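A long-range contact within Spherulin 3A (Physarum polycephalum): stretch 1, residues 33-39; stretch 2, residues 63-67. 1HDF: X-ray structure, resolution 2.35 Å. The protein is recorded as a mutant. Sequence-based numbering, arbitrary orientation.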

# COMPACT_ATOMS: atom_id res chain seq x y z
N ASN A 33 7.63 -1.65 2.96
CA ASN A 33 8.03 -2.73 3.85
C ASN A 33 8.47 -3.99 3.10
O ASN A 33 8.06 -4.23 1.97
CB ASN A 33 6.88 -3.10 4.78
CG ASN A 33 6.25 -1.89 5.43
OD1 ASN A 33 6.93 -0.92 5.75
ND2 ASN A 33 4.93 -1.94 5.63
N VAL A 34 9.32 -4.77 3.74
CA VAL A 34 9.80 -6.02 3.17
C VAL A 34 9.68 -7.05 4.28
O VAL A 34 10.49 -7.04 5.21
CB VAL A 34 11.27 -5.90 2.72
CG1 VAL A 34 11.78 -7.24 2.18
CG2 VAL A 34 11.40 -4.81 1.65
N TYR A 35 8.67 -7.91 4.19
CA TYR A 35 8.44 -8.92 5.24
C TYR A 35 9.34 -10.14 5.19
O TYR A 35 9.30 -10.97 6.10
CB TYR A 35 6.97 -9.36 5.25
CG TYR A 35 6.51 -10.07 3.99
CD1 TYR A 35 6.80 -11.42 3.79
CD2 TYR A 35 5.80 -9.39 3.00
CE1 TYR A 35 6.38 -12.08 2.62
CE2 TYR A 35 5.39 -10.04 1.84
CZ TYR A 35 5.67 -11.38 1.65
OH TYR A 35 5.24 -12.00 0.50
N ASP A 36 10.15 -10.24 4.15
CA ASP A 36 11.08 -11.36 4.04
C ASP A 36 12.24 -11.03 3.10
O ASP A 36 12.10 -11.05 1.88
CB ASP A 36 10.38 -12.62 3.53
CG ASP A 36 11.18 -13.89 3.80
OD1 ASP A 36 12.41 -13.79 4.04
OD2 ASP A 36 10.60 -14.99 3.76
N PHE A 37 13.38 -10.70 3.70
CA PHE A 37 14.59 -10.36 2.96
C PHE A 37 15.02 -11.50 2.04
O PHE A 37 15.90 -11.33 1.19
CB PHE A 37 15.71 -10.02 3.94
CG PHE A 37 15.68 -8.60 4.43
CD1 PHE A 37 14.47 -7.91 4.54
CD2 PHE A 37 16.85 -7.95 4.77
CE1 PHE A 37 14.44 -6.59 4.99
CE2 PHE A 37 16.83 -6.63 5.22
CZ PHE A 37 15.62 -5.95 5.32
N ARG A 38 14.38 -12.65 2.21
CA ARG A 38 14.66 -13.82 1.39
C ARG A 38 14.15 -13.62 -0.03
O ARG A 38 14.55 -14.33 -0.95
CB ARG A 38 13.97 -15.05 1.98
CG ARG A 38 14.89 -16.04 2.66
CD ARG A 38 15.21 -15.64 4.06
NE ARG A 38 14.85 -16.70 5.01
CZ ARG A 38 13.60 -17.04 5.30
NH1 ARG A 38 12.59 -16.41 4.73
NH2 ARG A 38 13.37 -18.01 6.18
N SER A 39 13.23 -12.67 -0.20
CA SER A 39 12.65 -12.40 -1.51
C SER A 39 13.65 -11.69 -2.41
O SER A 39 13.42 -11.57 -3.62
CB SER A 39 11.39 -11.54 -1.36
OG SER A 39 11.68 -10.33 -0.68
N ASP A 63 14.13 -11.76 12.41
CA ASP A 63 13.47 -12.79 11.62
C ASP A 63 12.57 -12.19 10.56
O ASP A 63 12.36 -10.98 10.51
CB ASP A 63 12.65 -13.71 12.53
CG ASP A 63 13.49 -14.38 13.60
OD1 ASP A 63 14.68 -14.64 13.34
OD2 ASP A 63 12.95 -14.66 14.70
N ASP A 64 12.04 -13.05 9.70
CA ASP A 64 11.14 -12.62 8.64
C ASP A 64 9.78 -12.32 9.26
O ASP A 64 9.51 -12.68 10.41
CB ASP A 64 10.97 -13.75 7.63
CG ASP A 64 10.31 -14.97 8.23
OD1 ASP A 64 10.92 -15.57 9.13
OD2 ASP A 64 9.18 -15.32 7.82
N ARG A 65 8.92 -11.67 8.48
CA ARG A 65 7.56 -11.34 8.93
C ARG A 65 7.49 -10.56 10.23
O ARG A 65 6.55 -10.69 11.01
CB ARG A 65 6.74 -12.63 9.02
CG ARG A 65 6.56 -13.28 7.66
CD ARG A 65 5.88 -14.62 7.73
NE ARG A 65 5.58 -15.13 6.39
CZ ARG A 65 6.50 -15.40 5.46
NH1 ARG A 65 7.79 -15.22 5.73
NH2 ARG A 65 6.13 -15.84 4.26
N PHE A 66 8.52 -9.74 10.46
CA PHE A 66 8.57 -8.88 11.63
C PHE A 66 8.57 -9.57 12.99
O PHE A 66 7.98 -9.07 13.94
CB PHE A 66 7.42 -7.87 11.55
CG PHE A 66 7.11 -7.44 10.14
CD1 PHE A 66 8.07 -6.79 9.37
CD2 PHE A 66 5.87 -7.72 9.57
CE1 PHE A 66 7.80 -6.43 8.04
CE2 PHE A 66 5.60 -7.37 8.25
CZ PHE A 66 6.56 -6.72 7.48
N ASN A 67 9.25 -10.71 13.08
CA ASN A 67 9.34 -11.46 14.33
C ASN A 67 10.77 -11.39 14.87
O ASN A 67 11.68 -10.97 14.15
CB ASN A 67 8.97 -12.93 14.12
CG ASN A 67 7.55 -13.11 13.63
OD1 ASN A 67 6.61 -12.61 14.24
ND2 ASN A 67 7.39 -13.83 12.52

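A short contact between two loops is often pinned by one backbone hydrogen bond, with the side chains arranged around it to settle charge and fill space. Spherulin 3A offers a compact example. Arg65 N donates to Tyr35 O over 2.5 Å, nearly linear at 167°, with Tyr35 CA 4.5 Å from Arg65 CA.

From that anchor the side chain of Arg65 leaves sideways, yet its end returns to the first stretch. With chi1 in m and chi2 and chi3 both t, the chain is extended, and chi4 of 62° turns the guanidinium so that one face lies over Tyr35 CE1, which is 4.1 Å from Arg65 NH2. Asp36 OD2 lies at the edge of this group, near its plane. Arg65 NH1 meets Asp64 OD2 at 2.5 Å in a salt bridge within its own stretch, and reaches Asp36 OD2 at 3.4 Å in a second, whose hydrogen bond is weak. The shared cation matters because the two carboxylates are close, with Asp36 OD2 4.3 Å from Asp64 OD2.

Asp36, in the t rotamer, also faces a second cation: its OD2 lies 2.6 Å from Arg38 NH1 in a salt bridge. Arg38 reaches this position by bending, with chi1 at -107° and chi3 at 123°, both between wells. Its approach to Asp64 is looser; Arg38 NH2 and Asp64 OD1 are 4.5 Å apart, and the oxygen lies well out of the guanidinium plane, so charge alone relates them.

The apolar part of the contact falls to Phe66. Its CA-to-CB bond points sideways, but chi1 of -35° and chi2 of -61° carry the ring to the first stretch, where Phe66 CZ packs 3.5 Å from Tyr35 CB. Tyr35, in the p rotamer, meets Phe66 through its CB, while its CE1 lies over a face of the Arg65 guanidinium.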